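Local coordinates for vascular protein tyrosine phosphatase 1 (Rattus norvegicus, PDB 3I36), which probably hydrolyses phosphotyrosine in proteins to tyrosine and phosphate, the chain being the catalytic domain of a receptor-type tyrosine phosphatase, at residues N103-Y108 and Y277-H282; I140-K145 and Q202-S207. All blocks are in the same frame, centred on the assembly; numbering follows the deposited sequence.

Contact 1: residues N103-Y108 and Y277-H282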
loop_
_atom_site.group_PDB
_atom_site.type_symbol
_atom_site.label_atom_id
_atom_site.label_comp_id
_atom_site.label_asym_id
_atom_site.label_seq_id
_atom_site.Cartn_x
_atom_site.Cartn_y
_atom_site.Cartn_z
ATOM N N ASN A 103 0.956 8.438 -3.276
ATOM C CA ASN A 103 1.285 8.355 -4.689
ATOM C C ASN A 103 0.486 7.242 -5.315
ATOM O O ASN A 103 0.221 6.227 -4.672
ATOM C CB ASN A 103 2.758 8.012 -4.885
ATOM C CG ASN A 103 3.662 9.090 -4.377
ATOM O OD1 ASN A 103 3.995 10.042 -5.096
ATOM N ND2 ASN A 103 4.067 8.954 -3.135
ATOM N N TYR A 104 0.139 7.430 -6.581
ATOM C CA TYR A 104 -0.432 6.353 -7.363
ATOM C C TYR A 104 0.671 5.354 -7.598
ATOM O O TYR A 104 1.765 5.721 -7.997
ATOM C CB TYR A 104 -0.912 6.869 -8.702
ATOM C CG TYR A 104 -1.998 7.884 -8.573
ATOM C CD1 TYR A 104 -3.304 7.503 -8.296
ATOM C CD2 TYR A 104 -1.722 9.234 -8.730
ATOM C CE1 TYR A 104 -4.313 8.456 -8.176
ATOM C CE2 TYR A 104 -2.707 10.178 -8.620
ATOM C CZ TYR A 104 -4.001 9.788 -8.346
ATOM O OH TYR A 104 -4.972 10.755 -8.230
ATOM N N MET A 105 0.375 4.087 -7.362
ATOM C CA MET A 105 1.344 3.040 -7.606
ATOM C C MET A 105 0.735 2.123 -8.638
ATOM O O MET A 105 -0.422 1.702 -8.505
ATOM C CB MET A 105 1.629 2.268 -6.318
ATOM C CG MET A 105 1.760 3.166 -5.108
ATOM S SD MET A 105 3.215 4.228 -5.187
ATOM C CE MET A 105 4.388 2.936 -5.612
ATOM N N PRO A 106 1.506 1.812 -9.678
ATOM C CA PRO A 106 0.950 0.876 -10.643
ATOM C C PRO A 106 0.699 -0.474 -10.000
ATOM O O PRO A 106 1.407 -0.947 -9.083
ATOM C CB PRO A 106 2.052 0.775 -11.708
ATOM C CG PRO A 106 2.824 2.086 -11.548
ATOM C CD PRO A 106 2.839 2.294 -10.075
ATOM N N GLY A 107 -0.341 -1.109 -10.506
ATOM C CA GLY A 107 -0.553 -2.498 -10.212
ATOM C C GLY A 107 -0.263 -3.257 -11.482
ATOM O O GLY A 107 0.285 -2.727 -12.456
ATOM N N TYR A 108 -0.646 -4.512 -11.475
ATOM C CA TYR A 108 -0.462 -5.333 -12.653
ATOM C C TYR A 108 -1.211 -4.761 -13.859
ATOM O O TYR A 108 -0.704 -4.776 -14.975
ATOM C CB TYR A 108 -0.941 -6.742 -12.357
ATOM C CG TYR A 108 -0.681 -7.679 -13.503
ATOM C CD1 TYR A 108 0.582 -8.201 -13.708
ATOM C CD2 TYR A 108 -1.696 -8.038 -14.372
ATOM C CE1 TYR A 108 0.837 -9.058 -14.753
ATOM C CE2 TYR A 108 -1.456 -8.928 -15.422
ATOM C CZ TYR A 108 -0.187 -9.420 -15.602
ATOM O OH TYR A 108 0.079 -10.281 -16.635
ATOM N N TYR A 277 11.271 -1.911 -8.492
ATOM C CA TYR A 277 11.814 -0.787 -9.241
ATOM C C TYR A 277 10.701 0.192 -9.613
ATOM O O TYR A 277 10.777 1.404 -9.351
ATOM C CB TYR A 277 12.483 -1.297 -10.503
ATOM C CG TYR A 277 13.294 -0.245 -11.198
ATOM C CD1 TYR A 277 14.684 -0.268 -11.138
ATOM C CD2 TYR A 277 12.678 0.769 -11.924
ATOM C CE1 TYR A 277 15.436 0.696 -11.775
ATOM C CE2 TYR A 277 13.427 1.739 -12.566
ATOM C CZ TYR A 277 14.806 1.691 -12.484
ATOM O OH TYR A 277 15.558 2.652 -13.108
ATOM N N ASP A 278 9.666 -0.347 -10.229
ATOM C CA ASP A 278 8.498 0.437 -10.587
ATOM C C ASP A 278 7.903 1.145 -9.362
ATOM O O ASP A 278 7.613 2.335 -9.400
ATOM C CB ASP A 278 7.459 -0.485 -11.204
ATOM C CG ASP A 278 6.293 0.267 -11.784
ATOM O OD1 ASP A 278 6.497 1.356 -12.360
ATOM O OD2 ASP A 278 5.180 -0.262 -11.682
ATOM N N LEU A 279 7.727 0.415 -8.273
ATOM C CA LEU A 279 7.219 1.041 -7.057
ATOM C C LEU A 279 8.100 2.203 -6.637
ATOM O O LEU A 279 7.597 3.281 -6.326
ATOM C CB LEU A 279 7.087 0.028 -5.925
ATOM C CG LEU A 279 6.106 -1.111 -6.221
ATOM C CD1 LEU A 279 6.030 -2.016 -5.000
ATOM C CD2 LEU A 279 4.731 -0.568 -6.597
ATOM N N ARG A 280 9.411 1.989 -6.641
ATOM C CA ARG A 280 10.343 3.046 -6.252
ATOM C C ARG A 280 10.290 4.262 -7.172
ATOM O O ARG A 280 10.600 5.370 -6.747
ATOM C CB ARG A 280 11.774 2.532 -6.236
ATOM C CG ARG A 280 12.047 1.506 -5.164
ATOM C CD ARG A 280 12.144 2.132 -3.781
ATOM N NE ARG A 280 12.348 1.042 -2.847
ATOM C CZ ARG A 280 13.524 0.477 -2.615
ATOM N NH1 ARG A 280 14.617 0.944 -3.213
ATOM N NH2 ARG A 280 13.605 -0.558 -1.781
ATOM N N MET A 281 9.916 4.054 -8.426
ATOM C CA MET A 281 9.753 5.164 -9.353
ATOM C C MET A 281 8.490 5.947 -9.036
ATOM O O MET A 281 8.230 6.990 -9.641
ATOM C CB MET A 281 9.705 4.661 -10.798
ATOM C CG MET A 281 11.041 4.190 -11.320
ATOM S SD MET A 281 12.212 5.549 -11.314
ATOM C CE MET A 281 11.368 6.723 -12.378
ATOM N N HIS A 282 7.690 5.446 -8.099
ATOM C CA HIS A 282 6.433 6.120 -7.760
ATOM C C HIS A 282 6.376 6.661 -6.344
ATOM O O HIS A 282 5.615 7.571 -6.051
ATOM C CB HIS A 282 5.254 5.200 -8.037
ATOM C CG HIS A 282 5.005 5.014 -9.492
ATOM N ND1 HIS A 282 5.682 4.085 -10.249
ATOM C CD2 HIS A 282 4.204 5.690 -10.349
ATOM C CE1 HIS A 282 5.284 4.172 -11.504
ATOM N NE2 HIS A 282 4.390 5.138 -11.593
#
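Two bonds grip the carbonyl oxygen of Asp278, in helix 272-280: a straight one from the imidazole of His282, with ND1 2.7 Å from Asp278 O and an N-H...O angle of 176°, and a weak one from the backbone N of Met281. ND1 approaches from above the carbonyl plane, 37° out of it, while the oxygen lies in the plane of the imidazole. The first torsion of His282 sets CG beside its own N and anti to its carbonyl carbon. This torsion and the ND1 bond together fix the rotation of the ring, so that one face is presented to Pro106. Pro106 CD makes a CH-pi contact there, 3.3 Å from the ring centroid and almost on the normal. Pro106 CG reaches further along the ring, to 3.2 Å from His282 CE1. The same proline also meets Asp278 tip to tip, its CB 3.3 Å from Asp278 OD2; that carboxylate is in turn held by a salt bridge to Arg259 of helix 249-267. Met105, bent at chi2 and chi3, slides past His282 in the opposite direction. Its methyl CE ends 3.4 Å from His282 CB and also packs against Leu279, 3.7 Å from CD2. Further toward Asn103, the carbonyl oxygen of His282 accepts a hydrogen bond from Ser85 OG. Apolar and CH-pi contacts thus carry most of the join, and the clear polar grip, His282 ND1 on Asp278 O, lies within 277-282. The arrangement belongs to the tyrosine phosphatase fold: the outermost strand 102-105, carrying the end of the family's DYINA(S/N) motif, and the loop after it rest against residues 278-282, on helix 272-280 and the turn that follows it.

Contact 2: residues I140-K145 and Q202-S207; sequences IVMLTK and QFHFTS
The imidazole of His204 lies between two side chains: Met142 SD sits over one face, 3.7 Å from the ring centroid, and Thr206 CG2 over the opposite face. Met142, extended with CG anti to its N, runs alongside His204 and points the same way. Gln202 flanks the methionine on the same face of the sheet, NE2 3.6 Å from Met142 SD, its amide held by Arg185 and Tyr157. At its edge the histidine ring gives NE2-H to Thr144 O at 2.6 Å, a bent bond (146°) from above the carbonyl plane. Arg185 bonds ND1, which is consistent with a neutral ring. An alanine at His204 would remove this plate and its NE2, and would probably loosen Met142 and Thr206 and deprive Thr144 O of its partner. On the opposite face of the sheet from Met142 and His204, Val141 and Phe203 are neighbours, and the phenyl turns its edge to Ile140 O. Leu143 crosses Phe205 obliquely, CD2 3.7 Å from Phe205 CB. Backbone bonds join the parallel strands, among them Met142 N to Phe203 O at 2.8 Å, and Lys145 NZ bonds Thr206 O at 2.7 Å. Strand 139-142 lies between strands 196-205 and 240-243; helices 218-231 and 249-267 pack on the Val141 face, the loop residue Trp158 meets Met142 and His204 on the other, and Arg250, of the probable substrate-binding signature loop, bonds Leu143 O.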
loop_
_atom_site.group_PDB
_atom_site.type_symbol
_atom_site.label_atom_id
_atom_site.label_comp_id
_atom_site.label_asym_id
_atom_site.label_seq_id
_atom_site.Cartn_x
_atom_site.Cartn_y
_atom_site.Cartn_z
ATOM N N ILE A 140 -9.621 -0.008 1.237
ATOM C CA ILE A 140 -8.430 0.462 1.913
ATOM C C ILE A 140 -7.767 -0.763 2.472
ATOM O O ILE A 140 -8.421 -1.606 3.073
ATOM C CB ILE A 140 -8.764 1.404 3.076
ATOM C CG1 ILE A 140 -9.233 2.761 2.533
ATOM C CG2 ILE A 140 -7.547 1.577 3.989
ATOM C CD1 ILE A 140 -9.712 3.714 3.638
ATOM N N VAL A 141 -6.462 -0.856 2.272
ATOM C CA VAL A 141 -5.700 -1.917 2.885
ATOM C C VAL A 141 -4.797 -1.259 3.889
ATOM O O VAL A 141 -3.956 -0.435 3.534
ATOM C CB VAL A 141 -4.860 -2.664 1.854
ATOM C CG1 VAL A 141 -3.980 -3.711 2.546
ATOM C CG2 VAL A 141 -5.771 -3.327 0.841
ATOM N N MET A 142 -4.980 -1.620 5.147
ATOM C CA MET A 142 -4.234 -1.016 6.222
ATOM C C MET A 142 -3.331 -2.068 6.816
ATOM O O MET A 142 -3.797 -3.122 7.261
ATOM C CB MET A 142 -5.185 -0.504 7.286
ATOM C CG MET A 142 -4.470 -0.021 8.512
ATOM S SD MET A 142 -5.589 0.886 9.585
ATOM C CE MET A 142 -4.443 1.318 10.900
ATOM N N LEU A 143 -2.037 -1.789 6.830
ATOM C CA LEU A 143 -1.077 -2.835 7.156
ATOM C C LEU A 143 -0.311 -2.519 8.409
ATOM O O LEU A 143 0.858 -2.869 8.549
ATOM C CB LEU A 143 -0.116 -3.044 5.993
ATOM C CG LEU A 143 -0.812 -3.455 4.696
ATOM C CD1 LEU A 143 0.085 -3.174 3.510
ATOM C CD2 LEU A 143 -1.200 -4.926 4.755
ATOM N N THR A 144 -0.982 -1.852 9.330
ATOM C CA THR A 144 -0.360 -1.489 10.575
ATOM C C THR A 144 -1.423 -1.448 11.645
ATOM O O THR A 144 -2.603 -1.255 11.354
ATOM C CB THR A 144 0.309 -0.100 10.478
ATOM O OG1 THR A 144 0.999 0.175 11.694
ATOM C CG2 THR A 144 -0.726 0.977 10.237
ATOM N N LYS A 145 -1.015 -1.655 12.888
ATOM C CA LYS A 145 -1.866 -1.258 13.980
ATOM C C LYS A 145 -1.651 0.233 14.094
ATOM O O LYS A 145 -0.621 0.742 13.654
ATOM C CB LYS A 145 -1.428 -1.930 15.272
ATOM C CG LYS A 145 -1.515 -3.443 15.249
ATOM C CD LYS A 145 -1.305 -3.988 16.662
ATOM C CE LYS A 145 -1.257 -5.498 16.674
ATOM N NZ LYS A 145 -0.143 -6.029 15.844
ATOM N N GLN A 202 -12.468 -1.747 4.410
ATOM C CA GLN A 202 -11.142 -1.550 4.899
ATOM C C GLN A 202 -10.644 -2.892 5.369
ATOM O O GLN A 202 -11.253 -3.527 6.232
ATOM C CB GLN A 202 -11.152 -0.593 6.084
ATOM C CG GLN A 202 -9.779 -0.361 6.675
ATOM C CD GLN A 202 -9.893 0.141 8.102
ATOM O OE1 GLN A 202 -10.786 -0.277 8.833
ATOM N NE2 GLN A 202 -9.001 1.039 8.497
ATOM N N PHE A 203 -9.542 -3.320 4.783
ATOM C CA PHE A 203 -8.909 -4.570 5.156
ATOM C C PHE A 203 -7.786 -4.217 6.087
ATOM O O PHE A 203 -6.759 -3.690 5.670
ATOM C CB PHE A 203 -8.390 -5.271 3.912
ATOM C CG PHE A 203 -9.474 -5.585 2.922
ATOM C CD1 PHE A 203 -10.097 -6.825 2.918
ATOM C CD2 PHE A 203 -9.907 -4.623 2.033
ATOM C CE1 PHE A 203 -11.101 -7.108 2.012
ATOM C CE2 PHE A 203 -10.910 -4.895 1.130
ATOM C CZ PHE A 203 -11.505 -6.143 1.115
ATOM N N HIS A 204 -8.006 -4.481 7.362
ATOM C CA HIS A 204 -7.042 -4.115 8.366
ATOM C C HIS A 204 -6.233 -5.332 8.768
ATOM O O HIS A 204 -6.692 -6.173 9.537
ATOM C CB HIS A 204 -7.732 -3.516 9.586
ATOM C CG HIS A 204 -6.781 -2.860 10.531
ATOM N ND1 HIS A 204 -7.193 -2.108 11.607
ATOM C CD2 HIS A 204 -5.428 -2.816 10.533
ATOM C CE1 HIS A 204 -6.134 -1.653 12.253
ATOM N NE2 HIS A 204 -5.051 -2.059 11.615
ATOM N N PHE A 205 -5.034 -5.433 8.207
ATOM C CA PHE A 205 -4.104 -6.482 8.567
ATOM C C PHE A 205 -3.478 -6.060 9.878
ATOM O O PHE A 205 -2.684 -5.123 9.922
ATOM C CB PHE A 205 -3.021 -6.596 7.515
ATOM C CG PHE A 205 -2.220 -7.853 7.609
ATOM C CD1 PHE A 205 -0.952 -7.840 8.170
ATOM C CD2 PHE A 205 -2.741 -9.056 7.147
ATOM C CE1 PHE A 205 -0.204 -9.002 8.254
ATOM C CE2 PHE A 205 -2.003 -10.218 7.218
ATOM C CZ PHE A 205 -0.725 -10.193 7.778
ATOM N N THR A 206 -3.839 -6.745 10.952
ATOM C CA THR A 206 -3.418 -6.304 12.270
ATOM C C THR A 206 -2.256 -7.127 12.792
ATOM O O THR A 206 -1.731 -6.851 13.871
ATOM C CB THR A 206 -4.558 -6.462 13.269
ATOM O OG1 THR A 206 -5.026 -7.815 13.220
ATOM C CG2 THR A 206 -5.699 -5.530 12.917
ATOM N N SER A 207 -1.853 -8.132 12.027
ATOM C CA SER A 207 -0.946 -9.140 12.551
ATOM C C SER A 207 0.456 -9.102 11.958
ATOM O O SER A 207 1.218 -10.038 12.110
ATOM C CB SER A 207 -1.554 -10.534 12.393
ATOM O OG SER A 207 -1.857 -10.806 11.040
#

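Both contacts draw on the same mixed sheet, but at different places: contact 1 uses its outermost strand 102-105, contact 2 the inner pair 139-142 and 196-205. Their centres are 20 Å apart, on opposite sides of the chain's centre, and they do not touch. Contact 2 is buried and lies, along the chain, within the loop that contact 1 closes. Its chemistry is that of a parallel sheet, a backbone ladder reinforced by side-chain bonds. Contact 1 is partly buried and joins a strand and its following loop to helix 272-280 and the residues that follow, mainly by CH-pi and apolar contacts. Helix 249-267 touches both. Each centres on a histidine ring, packed by proline in contact 1, between methionine and threonine in contact 2.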